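Local coordinates for protein L-asparaginase I (Vibrio cholerae, PDB 2OCD) that probably hydrolyses L-asparagine to L-aspartate and ammonium, working as a homotetramer of the asparaginase 1 family, at residues P210-I222 and V235-P249. Sequence-based numbering, arbitrary orientation.
Sequences PQPIGVITMYPGI and VNAMILLTFGVGNAP
Ile213 to Thr217 runs beside Ala237 to Leu241 in parallel register, the two short strand axes 4.4 Å apart and inclined by 17°. Hydrogen bonds pass alternately between them: Gly214 N donates to Ala237 O, Ile239 N to Gly214 O, Ile216 N to Ile239 O and Leu241 N to Ile216 O. Met218 N, bonded to Leu241 O, carries the pairing one residue past the first strand. At the other end, Asn236 N reaches Pro212 O, the proline being the centre of an inverse gamma turn. Here the side-chain amides of Gln211 and Asn236 lie nearly coplanar, 13° apart, and Asn236 ND2 donates to Gln211 OE1; their 2.5 Å separation is shorter than such a bond normally is, so its exact length is doubtful.

The pair forms the two strands of a beta-alpha-beta unit: helix 224-231 connects them within the C-terminal domain and packs on the face bearing Ile216 and Met238. On that face the side chains of Ile216 and Leu240 run alongside each other in the same direction, and their CD1 methyls meet at 3.6 Å. A turn in the Met218 chain about its CB-CG bond (chi2 -79°) brings CE to 3.5 Å from Leu240 CG, while its CB lies 3.9 Å from Phe243 CZ. The opposite face carries Ile213, Val215 and Thr217 with Ala237, Ile239 and Leu241; Val215 CG1 touches Leu241 CD1 at 3.9 Å, and helix 303-315 covers Ile213 and Ile239. Strand 213-217 is outermost in its sheet within the chain, yet the second subunit packs there: Val215 meets its Thr217, and Tyr219 OH hydrogen-bonds to Ile213 O of that subunit.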
ATOM      1  N   PRO B 210     -13.944 -37.806  -7.356  1.00 19.29           N
ATOM      2  CA  PRO B 210     -12.498 -37.638  -7.435  1.00 18.75           C
ATOM      3  C   PRO B 210     -11.966 -38.027  -8.775  1.00 17.78           C
ATOM      4  O   PRO B 210     -12.450 -38.970  -9.357  1.00 18.33           O
ATOM      5  CB  PRO B 210     -11.961 -38.628  -6.393  1.00 18.67           C
ATOM      6  CG  PRO B 210     -13.104 -38.887  -5.462  1.00 17.99           C
ATOM      7  CD  PRO B 210     -14.302 -38.824  -6.346  1.00 19.02           C
ATOM      8  N   GLN B 211     -10.949 -37.330  -9.237  1.00 16.73           N
ATOM      9  CA  GLN B 211     -10.382 -37.579 -10.538  1.00 16.00           C
ATOM     10  C   GLN B 211      -8.895 -37.592 -10.365  1.00 15.23           C
ATOM     11  O   GLN B 211      -8.362 -36.765  -9.627  1.00 14.84           O
ATOM     12  CB  GLN B 211     -10.739 -36.475 -11.531  1.00 15.90           C
ATOM     13  CG  GLN B 211     -12.227 -36.271 -11.740  1.00 17.77           C
ATOM     14  CD  GLN B 211     -12.884 -37.422 -12.496  1.00 19.09           C
ATOM     15  OE1 GLN B 211     -12.226 -38.114 -13.315  1.00 19.56           O
ATOM     16  NE2 GLN B 211     -14.169 -37.654 -12.215  1.00 14.10           N
ATOM     17  N   PRO B 212      -8.221 -38.536 -11.045  1.00 14.70           N
ATOM     18  CA  PRO B 212      -6.784 -38.646 -10.993  1.00 14.33           C
ATOM     19  C   PRO B 212      -6.146 -37.563 -11.864  1.00 14.34           C
ATOM     20  O   PRO B 212      -5.788 -37.815 -12.997  1.00 14.11           O
ATOM     21  CB  PRO B 212      -6.533 -40.059 -11.525  1.00 14.46           C
ATOM     22  CG  PRO B 212      -7.665 -40.286 -12.493  1.00 13.57           C
ATOM     23  CD  PRO B 212      -8.823 -39.582 -11.901  1.00 14.16           C
ATOM     24  N   ILE B 213      -6.030 -36.359 -11.306  1.00 14.51           N
ATOM     25  CA  ILE B 213      -5.494 -35.212 -12.004  1.00 14.30           C
ATOM     26  C   ILE B 213      -4.049 -35.071 -11.587  1.00 14.21           C
ATOM     27  O   ILE B 213      -3.766 -34.951 -10.407  1.00 13.85           O
ATOM     28  CB  ILE B 213      -6.290 -33.947 -11.626  1.00 14.64           C
ATOM     29  CG1 ILE B 213      -7.754 -34.101 -12.081  1.00 15.39           C
ATOM     30  CG2 ILE B 213      -5.685 -32.680 -12.255  1.00 14.11           C
ATOM     31  CD1 ILE B 213      -8.700 -33.081 -11.471  1.00 14.45           C
ATOM     32  N   GLY B 214      -3.139 -35.092 -12.555  1.00 14.27           N
ATOM     33  CA  GLY B 214      -1.726 -34.794 -12.299  1.00 13.99           C
ATOM     34  C   GLY B 214      -1.463 -33.306 -12.341  1.00 13.88           C
ATOM     35  O   GLY B 214      -2.168 -32.574 -13.018  1.00 14.21           O
ATOM     36  N   VAL B 215      -0.466 -32.844 -11.594  1.00 13.77           N
ATOM     37  CA  VAL B 215      -0.086 -31.436 -11.595  1.00 13.59           C
ATOM     38  C   VAL B 215       1.432 -31.261 -11.705  1.00 14.57           C
ATOM     39  O   VAL B 215       2.130 -31.594 -10.761  1.00 16.00           O
ATOM     40  CB  VAL B 215      -0.564 -30.793 -10.301  1.00 13.43           C
ATOM     41  CG1 VAL B 215      -0.254 -29.284 -10.295  1.00 10.37           C
ATOM     42  CG2 VAL B 215      -2.028 -31.067 -10.106  1.00 10.59           C
ATOM     43  N   ILE B 216       1.947 -30.729 -12.819  1.00 15.23           N
ATOM     44  CA  ILE B 216       3.409 -30.583 -13.015  1.00 15.53           C
ATOM     45  C   ILE B 216       3.841 -29.113 -12.949  1.00 15.10           C
ATOM     46  O   ILE B 216       3.240 -28.246 -13.603  1.00 14.79           O
ATOM     47  CB  ILE B 216       3.906 -31.080 -14.401  1.00 15.94           C
ATOM     48  CG1 ILE B 216       3.404 -32.462 -14.754  1.00 17.92           C
ATOM     49  CG2 ILE B 216       5.434 -31.178 -14.472  1.00 16.68           C
ATOM     50  CD1 ILE B 216       3.653 -32.795 -16.265  1.00 17.47           C
ATOM     51  N   THR B 217       4.893 -28.874 -12.167  1.00 14.82           N
ATOM     52  CA  THR B 217       5.553 -27.596 -12.044  1.00 15.37           C
ATOM     53  C   THR B 217       6.849 -27.727 -12.840  1.00 15.84           C
ATOM     54  O   THR B 217       7.734 -28.502 -12.497  1.00 15.09           O
ATOM     55  CB  THR B 217       5.932 -27.259 -10.587  1.00 15.31           C
ATOM     56  OG1 THR B 217       4.805 -27.472  -9.721  1.00 17.45           O
ATOM     57  CG2 THR B 217       6.413 -25.795 -10.491  1.00 13.75           C
HETATM   58  N   MSE B 218       6.974 -26.939 -13.892  1.00 16.09           N
HETATM   59  CA  MSE B 218       8.157 -27.016 -14.685  1.00 16.13           C
HETATM   60  C   MSE B 218       9.257 -26.332 -13.891  1.00 14.51           C
HETATM   61  O   MSE B 218       9.025 -25.367 -13.189  1.00 14.15           O
HETATM   62  CB  MSE B 218       7.974 -26.294 -16.000  1.00 16.68           C
HETATM   63  CG  MSE B 218       6.849 -26.784 -16.814  1.00 20.88           C
HETATM   64 SE   MSE B 218       7.211 -28.409 -17.776  0.60 26.13          SE
HETATM   65  CE  MSE B 218       5.793 -28.299 -19.111  1.00 20.96           C
ATOM     66  N   TYR B 219      10.451 -26.861 -14.029  1.00 12.90           N
ATOM     67  CA  TYR B 219      11.624 -26.178 -13.594  1.00 11.65           C
ATOM     68  C   TYR B 219      12.619 -26.435 -14.682  1.00 11.37           C
ATOM     69  O   TYR B 219      12.392 -27.280 -15.510  1.00  9.82           O
ATOM     70  CB  TYR B 219      12.108 -26.714 -12.263  1.00 11.09           C
ATOM     71  CG  TYR B 219      12.174 -28.214 -12.169  1.00 10.30           C
ATOM     72  CD1 TYR B 219      13.331 -28.892 -12.529  1.00  9.21           C
ATOM     73  CD2 TYR B 219      11.075 -28.956 -11.695  1.00 12.31           C
ATOM     74  CE1 TYR B 219      13.450 -30.250 -12.396  1.00  8.75           C
ATOM     75  CE2 TYR B 219      11.140 -30.340 -11.584  1.00 12.72           C
ATOM     76  CZ  TYR B 219      12.366 -30.990 -11.925  1.00 11.71           C
ATOM     77  OH  TYR B 219      12.474 -32.379 -11.853  1.00 11.65           O
ATOM     78  N   PRO B 220      13.724 -25.688 -14.694  1.00 12.18           N
ATOM     79  CA  PRO B 220      14.689 -25.862 -15.764  1.00 12.82           C
ATOM     80  C   PRO B 220      15.293 -27.242 -15.686  1.00 13.10           C
ATOM     81  O   PRO B 220      15.628 -27.704 -14.588  1.00 13.47           O
ATOM     82  CB  PRO B 220      15.750 -24.798 -15.456  1.00 12.81           C
ATOM     83  CG  PRO B 220      15.067 -23.848 -14.526  1.00 13.01           C
ATOM     84  CD  PRO B 220      14.167 -24.676 -13.731  1.00 11.75           C
ATOM     85  N   GLY B 221      15.413 -27.897 -16.832  1.00 14.00           N
ATOM     86  CA  GLY B 221      15.927 -29.264 -16.886  1.00 14.37           C
ATOM     87  C   GLY B 221      14.933 -30.375 -16.566  1.00 14.32           C
ATOM     88  O   GLY B 221      15.311 -31.531 -16.613  1.00 15.36           O
ATOM     89  N   ILE B 222      13.675 -30.060 -16.280  1.00 14.13           N
ATOM     90  CA  ILE B 222      12.734 -31.067 -15.811  1.00 14.88           C
ATOM     91  C   ILE B 222      12.715 -32.168 -16.859  1.00 15.80           C
ATOM     92  O   ILE B 222      12.533 -31.878 -18.031  1.00 15.84           O
ATOM     93  CB  ILE B 222      11.283 -30.486 -15.515  1.00 14.89           C
ATOM     94  CG1 ILE B 222      10.299 -31.590 -15.057  1.00 14.66           C
ATOM     95  CG2 ILE B 222      10.703 -29.743 -16.730  1.00 14.65           C
ATOM     96  CD1 ILE B 222       8.965 -31.097 -14.622  1.00 13.21           C
ATOM     97  N   VAL B 235      -4.171 -41.439 -14.557  1.00 20.50           N
ATOM     98  CA  VAL B 235      -4.382 -40.012 -14.719  1.00 19.97           C
ATOM     99  C   VAL B 235      -5.238 -39.661 -15.929  1.00 20.26           C
ATOM    100  O   VAL B 235      -4.944 -40.047 -17.043  1.00 20.55           O
ATOM    101  CB  VAL B 235      -3.043 -39.305 -14.739  1.00 20.08           C
ATOM    102  CG1 VAL B 235      -3.164 -37.958 -15.440  1.00 19.54           C
ATOM    103  CG2 VAL B 235      -2.524 -39.206 -13.277  1.00 17.37           C
ATOM    104  N   ASN B 236      -6.332 -38.954 -15.717  1.00 20.66           N
ATOM    105  CA  ASN B 236      -7.154 -38.523 -16.858  1.00 20.76           C
ATOM    106  C   ASN B 236      -7.023 -37.011 -17.192  1.00 21.48           C
ATOM    107  O   ASN B 236      -7.560 -36.556 -18.227  1.00 22.33           O
ATOM    108  CB  ASN B 236      -8.622 -38.878 -16.626  1.00 19.90           C
ATOM    109  CG  ASN B 236      -9.200 -38.204 -15.389  1.00 20.14           C
ATOM    110  OD1 ASN B 236      -8.538 -37.353 -14.750  1.00 18.10           O
ATOM    111  ND2 ASN B 236     -10.433 -38.578 -15.031  1.00 15.30           N
ATOM    112  N   ALA B 237      -6.355 -36.241 -16.322  1.00 21.20           N
ATOM    113  CA  ALA B 237      -6.097 -34.820 -16.573  1.00 21.33           C
ATOM    114  C   ALA B 237      -4.786 -34.389 -15.921  1.00 21.72           C
ATOM    115  O   ALA B 237      -4.240 -35.090 -15.062  1.00 21.41           O
ATOM    116  CB  ALA B 237      -7.258 -33.925 -16.112  1.00 21.27           C
HETATM  117  N   MSE B 238      -4.305 -33.222 -16.352  1.00 22.35           N
HETATM  118  CA  MSE B 238      -2.942 -32.789 -16.143  1.00 21.70           C
HETATM  119  C   MSE B 238      -2.860 -31.266 -16.213  1.00 19.36           C
HETATM  120  O   MSE B 238      -3.067 -30.650 -17.265  1.00 18.61           O
HETATM  121  CB  MSE B 238      -2.099 -33.415 -17.255  1.00 23.83           C
HETATM  122  CG  MSE B 238      -0.732 -32.763 -17.582  1.00 28.20           C
HETATM  123 SE   MSE B 238       0.590 -33.246 -16.270  0.80 49.32          SE
HETATM  124  CE  MSE B 238      -0.131 -35.009 -15.693  1.00 44.56           C
ATOM    125  N   ILE B 239      -2.544 -30.657 -15.094  1.00 17.44           N
ATOM    126  CA  ILE B 239      -2.296 -29.219 -15.036  1.00 16.08           C
ATOM    127  C   ILE B 239      -0.778 -28.942 -15.125  1.00 15.15           C
ATOM    128  O   ILE B 239       0.016 -29.436 -14.357  1.00 13.34           O
ATOM    129  CB  ILE B 239      -2.895 -28.583 -13.749  1.00 16.19           C
ATOM    130  CG1 ILE B 239      -4.397 -28.846 -13.691  1.00 14.39           C
ATOM    131  CG2 ILE B 239      -2.638 -27.069 -13.693  1.00 16.73           C
ATOM    132  CD1 ILE B 239      -5.014 -28.410 -12.354  1.00 15.25           C
ATOM    133  N   LEU B 240      -0.417 -28.099 -16.077  1.00 14.98           N
ATOM    134  CA  LEU B 240       0.956 -27.770 -16.352  1.00 14.94           C
ATOM    135  C   LEU B 240       1.210 -26.369 -15.884  1.00 14.62           C
ATOM    136  O   LEU B 240       0.649 -25.480 -16.461  1.00 14.62           O
ATOM    137  CB  LEU B 240       1.117 -27.816 -17.832  1.00 15.41           C
ATOM    138  CG  LEU B 240       2.353 -28.409 -18.426  1.00 15.90           C
ATOM    139  CD1 LEU B 240       2.497 -29.864 -17.965  1.00 16.52           C
ATOM    140  CD2 LEU B 240       2.104 -28.244 -19.949  1.00 14.41           C
ATOM    141  N   LEU B 241       2.013 -26.186 -14.822  1.00 14.39           N
ATOM    142  CA  LEU B 241       2.325 -24.865 -14.292  1.00 13.54           C
ATOM    143  C   LEU B 241       3.622 -24.430 -15.001  1.00 13.95           C
ATOM    144  O   LEU B 241       4.715 -24.978 -14.770  1.00 14.95           O
ATOM    145  CB  LEU B 241       2.451 -24.881 -12.755  1.00 12.13           C
ATOM    146  CG  LEU B 241       1.371 -25.595 -11.897  1.00 12.10           C
ATOM    147  CD1 LEU B 241       1.816 -26.015 -10.464  1.00  6.52           C
ATOM    148  CD2 LEU B 241       0.053 -24.787 -11.806  1.00 11.02           C
ATOM    149  N   THR B 242       3.498 -23.465 -15.901  1.00 13.80           N
ATOM    150  CA  THR B 242       4.618 -23.056 -16.746  1.00 13.86           C
ATOM    151  C   THR B 242       5.111 -21.665 -16.338  1.00 14.05           C
ATOM    152  O   THR B 242       4.512 -21.036 -15.450  1.00 12.95           O
ATOM    153  CB  THR B 242       4.222 -23.061 -18.222  1.00 14.00           C
ATOM    154  OG1 THR B 242       3.184 -22.109 -18.432  1.00 12.50           O
ATOM    155  CG2 THR B 242       3.747 -24.480 -18.697  1.00 13.10           C
ATOM    156  N   PHE B 243       6.179 -21.196 -17.002  1.00 14.03           N
ATOM    157  CA  PHE B 243       6.756 -19.845 -16.741  1.00 14.63           C
ATOM    158  C   PHE B 243       6.121 -18.652 -17.446  1.00 14.88           C
ATOM    159  O   PHE B 243       5.623 -18.724 -18.576  1.00 14.59           O
ATOM    160  CB  PHE B 243       8.235 -19.788 -17.095  1.00 14.67           C
ATOM    161  CG  PHE B 243       8.992 -21.042 -16.754  1.00 15.46           C
ATOM    162  CD1 PHE B 243       9.187 -21.408 -15.446  1.00 13.44           C
ATOM    163  CD2 PHE B 243       9.512 -21.838 -17.744  1.00 13.58           C
ATOM    164  CE1 PHE B 243       9.892 -22.554 -15.131  1.00 13.71           C
ATOM    165  CE2 PHE B 243      10.235 -22.953 -17.418  1.00 13.63           C
ATOM    166  CZ  PHE B 243      10.430 -23.300 -16.108  1.00 13.12           C
ATOM    167  N   GLY B 244       6.248 -17.522 -16.772  1.00 16.17           N
ATOM    168  CA  GLY B 244       5.691 -16.262 -17.242  1.00 16.77           C
ATOM    169  C   GLY B 244       4.370 -16.507 -17.949  1.00 17.37           C
ATOM    170  O   GLY B 244       3.439 -17.045 -17.358  1.00 18.47           O
ATOM    171  N   VAL B 245       4.299 -16.184 -19.230  1.00 17.34           N
ATOM    172  CA  VAL B 245       3.006 -16.092 -19.924  1.00 16.92           C
ATOM    173  C   VAL B 245       2.578 -17.419 -20.546  1.00 16.41           C
ATOM    174  O   VAL B 245       1.600 -17.503 -21.307  1.00 15.74           O
ATOM    175  CB  VAL B 245       3.049 -14.934 -20.952  1.00 16.99           C
ATOM    176  CG1 VAL B 245       2.012 -15.107 -21.938  1.00 18.46           C
ATOM    177  CG2 VAL B 245       2.859 -13.561 -20.224  1.00 16.39           C
ATOM    178  N   GLY B 246       3.298 -18.465 -20.200  1.00 15.98           N
ATOM    179  CA  GLY B 246       2.845 -19.801 -20.478  1.00 16.75           C
ATOM    180  C   GLY B 246       3.859 -20.586 -21.272  1.00 17.42           C
ATOM    181  O   GLY B 246       3.485 -21.311 -22.189  1.00 16.88           O
ATOM    182  N   ASN B 247       5.131 -20.431 -20.918  1.00 18.36           N
ATOM    183  CA  ASN B 247       6.223 -20.941 -21.718  1.00 19.19           C
ATOM    184  C   ASN B 247       6.796 -22.215 -21.133  1.00 20.82           C
ATOM    185  O   ASN B 247       7.137 -22.252 -19.936  1.00 20.34           O
ATOM    186  CB  ASN B 247       7.332 -19.909 -21.771  1.00 19.02           C
ATOM    187  CG  ASN B 247       7.016 -18.779 -22.680  1.00 19.61           C
ATOM    188  OD1 ASN B 247       6.677 -18.995 -23.842  1.00 22.75           O
ATOM    189  ND2 ASN B 247       7.113 -17.547 -22.173  1.00 18.87           N
ATOM    190  N   ALA B 248       6.937 -23.234 -21.983  1.00 22.51           N
ATOM    191  CA  ALA B 248       7.615 -24.474 -21.602  1.00 23.92           C
ATOM    192  C   ALA B 248       9.013 -24.615 -22.226  1.00 24.54           C
ATOM    193  O   ALA B 248       9.330 -23.980 -23.212  1.00 24.32           O
ATOM    194  CB  ALA B 248       6.772 -25.675 -21.984  1.00 23.56           C
ATOM    195  N   PRO B 249       9.848 -25.477 -21.634  1.00 25.93           N
ATOM    196  CA  PRO B 249      11.151 -25.912 -22.134  1.00 26.82           C
ATOM    197  C   PRO B 249      11.294 -26.236 -23.621  1.00 27.68           C
ATOM    198  O   PRO B 249      12.420 -26.150 -24.140  1.00 27.97           O
ATOM    199  CB  PRO B 249      11.416 -27.177 -21.317  1.00 26.58           C
ATOM    200  CG  PRO B 249      10.841 -26.851 -20.012  1.00 26.64           C
ATOM    201  CD  PRO B 249       9.577 -26.076 -20.312  1.00 26.12           C
TER